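Local coordinates for putative sugar binding protein (Geobacillus stearothermophilus, PDB 6GQ0) that probably binds sugars as an extracytoplasmic solute-binding protein, and takes beta-D-galactose between its two lobes, at residues K28-F33 with G60-Y65; V156-G161 with A216-S221. One frame throughout, in Å; residues are numbered along the deposited sequence.

Contact 1 of 2, residues K28-F33 with G60-Y65; sequences KEAYHF and GVDLEY
H32 reaches across to E64 on the neighbouring strand: NE2 donates to OE2 at 2.9 Å, through the anti lone pair of that oxygen. Ring and carboxylate lie nearly coplanar, 16° apart, and the bond is bent. Because CG of H32 stands anti to the backbone N (chi1 178°), the imidazole runs along the sheet toward E64, whose extended chain brings the carboxylate to the ring edge. F33 goes to the other face, where CD2 packs on V61 CG1 at 3.5 Å, the two side chains crossing at about a right angle; V61 CG2 reaches CB of Y31. Between these two faces runs a short parallel ladder: D62 N to Y31 O, F33 N to D62 O (2.9 Å) and E64 N to F33 O, the last almost straight at 177°. This is the opening beta-alpha-beta unit of a periplasmic-binding-protein fold, in which helix 43-59 links strands 32-36 and 62-65. G60, with positive phi, closes that helix in a Schellman motif and turns the chain into the second strand. Farther out, L63 packs on A52 and A56 of the linking helix, F33 meets M280 and V284 of helix 269-284, and D89 OD2 takes the backbone N-H of H32.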
ATOM      1  N   LYS A  28      28.531  19.582 -15.985  1.00 91.25           N
ATOM      2  CA  LYS A  28      27.592  18.531 -15.599  1.00 95.50           C
ATOM      3  C   LYS A  28      26.575  19.028 -14.567  1.00 95.69           C
ATOM      4  O   LYS A  28      26.916  19.276 -13.406  1.00 97.70           O
ATOM      5  CB  LYS A  28      28.350  17.316 -15.053  1.00 97.79           C
ATOM      6  CG  LYS A  28      27.461  16.143 -14.650  1.00 95.96           C
ATOM      7  CD  LYS A  28      27.186  15.215 -15.825  1.00 96.35           C
ATOM      8  CE  LYS A  28      26.176  14.136 -15.457  1.00 88.45           C
ATOM      9  NZ  LYS A  28      25.128  13.973 -16.504  1.00 83.91           N
ATOM     10  N   GLU A  29      25.326  19.173 -15.003  1.00 91.65           N
ATOM     11  CA  GLU A  29      24.241  19.559 -14.114  1.00 88.20           C
ATOM     12  C   GLU A  29      23.736  18.344 -13.341  1.00 83.65           C
ATOM     13  O   GLU A  29      23.815  17.206 -13.813  1.00 82.87           O
ATOM     14  CB  GLU A  29      23.098  20.187 -14.913  1.00 88.59           C
ATOM     15  CG  GLU A  29      22.057  20.918 -14.076  1.00 90.19           C
ATOM     16  CD  GLU A  29      20.685  20.922 -14.732  1.00 95.67           C
ATOM     17  OE1 GLU A  29      19.672  20.824 -14.002  1.00 94.72           O
ATOM     18  OE2 GLU A  29      20.622  21.007 -15.979  1.00 98.55           O
ATOM     19  N   ALA A  30      23.222  18.594 -12.140  1.00 80.25           N
ATOM     20  CA  ALA A  30      22.693  17.519 -11.313  1.00 71.84           C
ATOM     21  C   ALA A  30      21.342  17.054 -11.838  1.00 60.74           C
ATOM     22  O   ALA A  30      20.549  17.836 -12.375  1.00 60.95           O
ATOM     23  CB  ALA A  30      22.555  17.962  -9.856  1.00 66.76           C
ATOM     24  N   TYR A  31      21.090  15.759 -11.689  1.00 56.47           N
ATOM     25  CA  TYR A  31      19.796  15.214 -12.065  1.00 54.39           C
ATOM     26  C   TYR A  31      18.704  15.709 -11.123  1.00 52.23           C
ATOM     27  O   TYR A  31      18.899  15.801  -9.911  1.00 52.73           O
ATOM     28  CB  TYR A  31      19.851  13.689 -12.068  1.00 50.13           C
ATOM     29  CG  TYR A  31      20.545  13.110 -13.281  1.00 49.43           C
ATOM     30  CD1 TYR A  31      19.973  13.222 -14.541  1.00 45.73           C
ATOM     31  CD2 TYR A  31      21.759  12.445 -13.165  1.00 49.77           C
ATOM     32  CE1 TYR A  31      20.586  12.693 -15.646  1.00 49.17           C
ATOM     33  CE2 TYR A  31      22.383  11.912 -14.268  1.00 50.54           C
ATOM     34  CZ  TYR A  31      21.793  12.041 -15.509  1.00 50.10           C
ATOM     35  OH  TYR A  31      22.403  11.508 -16.623  1.00 51.08           O
ATOM     36  N   HIS A  32      17.567  16.059 -11.695  1.00 51.04           N
ATOM     37  CA  HIS A  32      16.414  16.530 -10.968  1.00 50.91           C
ATOM     38  C   HIS A  32      15.275  15.546 -11.126  1.00 49.37           C
ATOM     39  O   HIS A  32      14.724  15.425 -12.182  1.00 49.87           O
ATOM     40  CB  HIS A  32      15.998  17.897 -11.490  1.00 51.75           C
ATOM     41  CG  HIS A  32      14.777  18.452 -10.837  1.00 61.30           C
ATOM     42  ND1 HIS A  32      14.109  19.553 -11.316  1.00 64.11           N
ATOM     43  CD2 HIS A  32      14.093  18.048  -9.747  1.00 65.67           C
ATOM     44  CE1 HIS A  32      13.067  19.803 -10.548  1.00 60.97           C
ATOM     45  NE2 HIS A  32      13.033  18.897  -9.593  1.00 63.60           N
ATOM     46  N   PHE A  33      14.939  14.849 -10.062  1.00 45.97           N
ATOM     47  CA  PHE A  33      13.878  13.868 -10.068  1.00 45.45           C
ATOM     48  C   PHE A  33      12.716  14.316  -9.197  1.00 45.21           C
ATOM     49  O   PHE A  33      12.913  14.996  -8.253  1.00 47.17           O
ATOM     50  CB  PHE A  33      14.395  12.546  -9.503  1.00 41.24           C
ATOM     51  CG  PHE A  33      15.518  11.932 -10.275  1.00 42.49           C
ATOM     52  CD1 PHE A  33      15.701  12.182 -11.598  1.00 40.07           C
ATOM     53  CD2 PHE A  33      16.362  11.060  -9.667  1.00 41.97           C
ATOM     54  CE1 PHE A  33      16.731  11.607 -12.282  1.00 41.21           C
ATOM     55  CE2 PHE A  33      17.392  10.474 -10.348  1.00 43.76           C
ATOM     56  CZ  PHE A  33      17.579  10.749 -11.657  1.00 36.76           C
ATOM     57  N   GLY A  60      24.192  12.611  -5.351  1.00 53.39           N
ATOM     58  CA  GLY A  60      24.285  13.968  -5.855  1.00 53.42           C
ATOM     59  C   GLY A  60      23.115  14.328  -6.741  1.00 56.23           C
ATOM     60  O   GLY A  60      23.291  15.005  -7.762  1.00 60.04           O
ATOM     61  N   VAL A  61      21.919  13.883  -6.374  1.00 58.68           N
ATOM     62  CA  VAL A  61      20.714  14.056  -7.174  1.00 54.81           C
ATOM     63  C   VAL A  61      19.802  15.040  -6.456  1.00 53.44           C
ATOM     64  O   VAL A  61      19.623  14.956  -5.236  1.00 56.44           O
ATOM     65  CB  VAL A  61      20.018  12.701  -7.404  1.00 56.21           C
ATOM     66  CG1 VAL A  61      18.522  12.878  -7.613  1.00 51.17           C
ATOM     67  CG2 VAL A  61      20.659  11.980  -8.587  1.00 51.97           C
ATOM     68  N   ASP A  62      19.253  15.995  -7.206  1.00 53.13           N
ATOM     69  CA  ASP A  62      18.215  16.870  -6.681  1.00 54.68           C
ATOM     70  C   ASP A  62      16.898  16.114  -6.690  1.00 56.67           C
ATOM     71  O   ASP A  62      16.395  15.750  -7.758  1.00 55.59           O
ATOM     72  CB  ASP A  62      18.096  18.143  -7.514  1.00 57.02           C
ATOM     73  CG  ASP A  62      19.058  19.223  -7.068  1.00 65.67           C
ATOM     74  OD1 ASP A  62      19.233  19.394  -5.841  1.00 68.41           O
ATOM     75  OD2 ASP A  62      19.647  19.891  -7.949  1.00 69.22           O
ATOM     76  N   LEU A  63      16.341  15.875  -5.509  1.00 56.26           N
ATOM     77  CA  LEU A  63      15.070  15.180  -5.368  1.00 51.59           C
ATOM     78  C   LEU A  63      14.030  16.156  -4.849  1.00 55.71           C
ATOM     79  O   LEU A  63      14.191  16.725  -3.765  1.00 60.50           O
ATOM     80  CB  LEU A  63      15.187  13.992  -4.420  1.00 49.69           C
ATOM     81  CG  LEU A  63      13.819  13.353  -4.185  1.00 51.22           C
ATOM     82  CD1 LEU A  63      13.345  12.623  -5.450  1.00 44.93           C
ATOM     83  CD2 LEU A  63      13.867  12.436  -2.991  1.00 48.35           C
ATOM     84  N   GLU A  64      12.962  16.340  -5.614  1.00 51.71           N
ATOM     85  CA  GLU A  64      11.857  17.187  -5.204  1.00 52.68           C
ATOM     86  C   GLU A  64      10.680  16.297  -4.814  1.00 55.64           C
ATOM     87  O   GLU A  64      10.167  15.534  -5.638  1.00 52.04           O
ATOM     88  CB  GLU A  64      11.491  18.158  -6.322  1.00 56.69           C
ATOM     89  CG  GLU A  64      10.180  18.851  -6.144  1.00 58.73           C
ATOM     90  CD  GLU A  64       9.807  19.692  -7.344  1.00 64.70           C
ATOM     91  OE1 GLU A  64       8.815  20.450  -7.246  1.00 75.27           O
ATOM     92  OE2 GLU A  64      10.513  19.620  -8.382  1.00 64.30           O
ATOM     93  N   TYR A  65      10.271  16.382  -3.557  1.00 56.17           N
ATOM     94  CA  TYR A  65       9.244  15.518  -2.986  1.00 51.59           C
ATOM     95  C   TYR A  65       7.975  16.348  -2.817  1.00 54.10           C
ATOM     96  O   TYR A  65       7.892  17.177  -1.909  1.00 55.48           O
ATOM     97  CB  TYR A  65       9.747  14.938  -1.666  1.00 52.97           C
ATOM     98  CG  TYR A  65       8.767  14.092  -0.891  1.00 54.52           C
ATOM     99  CD1 TYR A  65       8.588  12.744  -1.185  1.00 51.68           C
ATOM    100  CD2 TYR A  65       8.054  14.633   0.171  1.00 53.85           C
ATOM    101  CE1 TYR A  65       7.698  11.968  -0.453  1.00 49.22           C
ATOM    102  CE2 TYR A  65       7.181  13.869   0.903  1.00 52.48           C
ATOM    103  CZ  TYR A  65       7.001  12.540   0.587  1.00 52.59           C
ATOM    104  OH  TYR A  65       6.112  11.800   1.330  1.00 53.07           O
TER

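Contact 2 of 2, residues V156-G161 with A216-S221; sequences VAIITG and AFYGTS
I158 and Y218 lie side by side on one face of the sheet, pointing the same way, and the isoleucine turns its branches to CD2 of the tyrosine ring: CG2 comes within 3.8 Å of it, with CG1 and CD1 just beyond. The chi1 of I158, -58°, sets CG2 beside its own carbonyl carbon, where it meets both that ring and the Y218 carbonyl. An alanine in place of I158, without CG2 and CD1 beside CD2, would probably open a gap there and leave the Y218 ring less firmly wedged. F175 of helix 166-179 stacks on the tyrosine ring and also touches I158 and V156. Farther back on this face V156 CG2 abuts the small A216 CB at 3.7 Å. On the other face large is matched to small in turn: the bulky F217 ring fills the room left by A157, its CD2 and CE2 both 4.0 Å from the alanine CB, while I159, whose CG1 comes to the ring edge, stands beside G219, which has no side chain to oppose it. Between the faces the backbones pair in parallel, as in the central sheet of a Rossmann-like lobe, I159 N reaching Y218 O at 2.7 Å. At the C-terminal ends the packing turns polar. T160 OG1 and T220 OG1 sit 2.8 Å apart; Q168 OE1 is bonded to T220 OG1 and only weakly to T160 OG1, while S221 OG bonds to D224. Backbone hydrogen bonds thus join the strands and apolar side chains pack their faces, while the Y218 hydroxyl, bonded to the carbonyl of R171, and T220 O, bonded to its NH1, probably help to hold that galactose-binding residue in place.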
ATOM      1  N   VAL A 156     -15.243 -14.251   7.238  1.00 29.56           N
ATOM      2  CA  VAL A 156     -14.386 -13.097   7.005  1.00 27.24           C
ATOM      3  C   VAL A 156     -15.158 -11.961   6.356  1.00 26.55           C
ATOM      4  O   VAL A 156     -15.908 -12.164   5.393  1.00 30.14           O
ATOM      5  CB  VAL A 156     -13.187 -13.499   6.111  1.00 25.76           C
ATOM      6  CG1 VAL A 156     -12.339 -12.276   5.778  1.00 26.60           C
ATOM      7  CG2 VAL A 156     -12.371 -14.587   6.793  1.00 25.11           C
ATOM      8  N   ALA A 157     -14.912 -10.751   6.834  1.00 27.65           N
ATOM      9  CA  ALA A 157     -15.246  -9.541   6.103  1.00 29.88           C
ATOM     10  C   ALA A 157     -13.960  -8.828   5.705  1.00 31.42           C
ATOM     11  O   ALA A 157     -13.001  -8.767   6.486  1.00 28.94           O
ATOM     12  CB  ALA A 157     -16.125  -8.603   6.935  1.00 30.14           C
ATOM     13  N   ILE A 158     -13.944  -8.291   4.490  1.00 30.82           N
ATOM     14  CA  ILE A 158     -12.781  -7.597   3.944  1.00 32.20           C
ATOM     15  C   ILE A 158     -13.086  -6.108   3.876  1.00 26.28           C
ATOM     16  O   ILE A 158     -14.101  -5.702   3.302  1.00 31.96           O
ATOM     17  CB  ILE A 158     -12.401  -8.127   2.552  1.00 30.29           C
ATOM     18  CG1 ILE A 158     -12.120  -9.637   2.606  1.00 31.03           C
ATOM     19  CG2 ILE A 158     -11.205  -7.326   2.004  1.00 26.11           C
ATOM     20  CD1 ILE A 158     -11.590 -10.237   1.297  1.00 29.33           C
ATOM     21  N   ILE A 159     -12.201  -5.295   4.439  1.00 24.51           N
ATOM     22  CA  ILE A 159     -12.250  -3.848   4.259  1.00 30.47           C
ATOM     23  C   ILE A 159     -11.102  -3.469   3.331  1.00 29.01           C
ATOM     24  O   ILE A 159      -9.943  -3.778   3.617  1.00 33.49           O
ATOM     25  CB  ILE A 159     -12.138  -3.090   5.588  1.00 30.92           C
ATOM     26  CG1 ILE A 159     -13.190  -3.592   6.587  1.00 37.61           C
ATOM     27  CG2 ILE A 159     -12.268  -1.591   5.340  1.00 33.64           C
ATOM     28  CD1 ILE A 159     -14.574  -3.355   6.131  1.00 31.38           C
ATOM     29  N   THR A 160     -11.415  -2.802   2.229  1.00 31.14           N
ATOM     30  CA  THR A 160     -10.393  -2.393   1.280  1.00 28.50           C
ATOM     31  C   THR A 160     -10.474  -0.885   1.067  1.00 32.09           C
ATOM     32  O   THR A 160     -11.535  -0.275   1.227  1.00 35.01           O
ATOM     33  CB  THR A 160     -10.525  -3.153  -0.050  1.00 31.04           C
ATOM     34  OG1 THR A 160      -9.344  -2.931  -0.842  1.00 32.05           O
ATOM     35  CG2 THR A 160     -11.765  -2.717  -0.821  1.00 31.98           C
ATOM     36  N   GLY A 161      -9.326  -0.283   0.752  1.00 32.42           N
ATOM     37  CA  GLY A 161      -9.286   1.156   0.544  1.00 30.74           C
ATOM     38  C   GLY A 161     -10.142   1.594  -0.627  1.00 34.86           C
ATOM     39  O   GLY A 161     -10.855   2.599  -0.547  1.00 41.44           O
ATOM     40  N   ALA A 216     -13.833 -12.488  11.671  1.00 33.22           N
ATOM     41  CA  ALA A 216     -12.525 -12.234  11.076  1.00 30.30           C
ATOM     42  C   ALA A 216     -12.629 -11.034  10.152  1.00 27.88           C
ATOM     43  O   ALA A 216     -13.536 -10.980   9.315  1.00 30.60           O
ATOM     44  CB  ALA A 216     -12.026 -13.471  10.318  1.00 29.50           C
ATOM     45  N   PHE A 217     -11.715 -10.074  10.315  1.00 29.81           N
ATOM     46  CA  PHE A 217     -11.590  -8.943   9.406  1.00 25.97           C
ATOM     47  C   PHE A 217     -10.209  -8.921   8.744  1.00 27.02           C
ATOM     48  O   PHE A 217      -9.179  -9.162   9.387  1.00 28.74           O
ATOM     49  CB  PHE A 217     -11.814  -7.619  10.106  1.00 29.33           C
ATOM     50  CG  PHE A 217     -13.240  -7.384  10.519  1.00 28.30           C
ATOM     51  CD1 PHE A 217     -13.727  -7.907  11.705  1.00 32.50           C
ATOM     52  CD2 PHE A 217     -14.087  -6.628   9.720  1.00 29.76           C
ATOM     53  CE1 PHE A 217     -15.060  -7.657  12.122  1.00 28.89           C
ATOM     54  CE2 PHE A 217     -15.421  -6.376  10.129  1.00 35.93           C
ATOM     55  CZ  PHE A 217     -15.892  -6.900  11.319  1.00 29.68           C
ATOM     56  N   TYR A 218     -10.211  -8.617   7.456  1.00 25.86           N
ATOM     57  CA  TYR A 218      -9.002  -8.395   6.665  1.00 23.17           C
ATOM     58  C   TYR A 218      -9.072  -6.982   6.102  1.00 26.16           C
ATOM     59  O   TYR A 218     -10.008  -6.658   5.367  1.00 31.13           O
ATOM     60  CB  TYR A 218      -8.913  -9.435   5.556  1.00 25.40           C
ATOM     61  CG  TYR A 218      -7.833  -9.192   4.532  1.00 25.53           C
ATOM     62  CD1 TYR A 218      -6.537  -8.914   4.918  1.00 25.76           C
ATOM     63  CD2 TYR A 218      -8.121  -9.261   3.181  1.00 28.73           C
ATOM     64  CE1 TYR A 218      -5.529  -8.700   3.961  1.00 28.90           C
ATOM     65  CE2 TYR A 218      -7.127  -9.067   2.216  1.00 29.82           C
ATOM     66  CZ  TYR A 218      -5.838  -8.787   2.618  1.00 28.87           C
ATOM     67  OH  TYR A 218      -4.846  -8.599   1.679  1.00 30.91           O
ATOM     68  N   GLY A 219      -8.119  -6.134   6.482  1.00 26.30           N
ATOM     69  CA  GLY A 219      -8.000  -4.785   5.934  1.00 27.39           C
ATOM     70  C   GLY A 219      -6.787  -4.697   5.019  1.00 26.59           C
ATOM     71  O   GLY A 219      -5.731  -5.250   5.333  1.00 31.31           O
ATOM     72  N   THR A 220      -6.935  -3.997   3.887  1.00 29.69           N
ATOM     73  CA  THR A 220      -5.865  -3.920   2.880  1.00 29.76           C
ATOM     74  C   THR A 220      -5.196  -2.553   2.782  1.00 31.06           C
ATOM     75  O   THR A 220      -4.250  -2.407   2.000  1.00 34.34           O
ATOM     76  CB  THR A 220      -6.368  -4.325   1.479  1.00 26.45           C
ATOM     77  OG1 THR A 220      -7.324  -3.377   0.972  1.00 27.68           O
ATOM     78  CG2 THR A 220      -6.970  -5.709   1.477  1.00 32.20           C
ATOM     79  N   SER A 221      -5.646  -1.549   3.536  1.00 30.47           N
ATOM     80  CA  SER A 221      -4.940  -0.276   3.597  1.00 31.73           C
ATOM     81  C   SER A 221      -4.639   0.054   5.051  1.00 33.62           C
ATOM     82  O   SER A 221      -5.130  -0.599   5.980  1.00 35.81           O
ATOM     83  CB  SER A 221      -5.718   0.864   2.915  1.00 34.47           C
ATOM     84  OG  SER A 221      -6.987   1.103   3.515  1.00 36.04           O
TER

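Both contacts pair parallel strands, but they lie on opposite sides of the chain's centre, their centres 39 Å apart and their nearest atoms about 16 Å apart. Contact 1 is a surface contact that includes the outermost strand 62-65, and a single helix links its two strands. Contact 2 is fully buried, and its strands are separated along the chain by strand 185-192 as well as helices. The chemistry follows: in 28-33 with 60-65 a histidine-carboxylate pair occupies the more exposed face, whereas in 156-161 with 216-221 aromatic and aliphatic groups fill both faces, polar groups gathering at the strand ends near the galactose site.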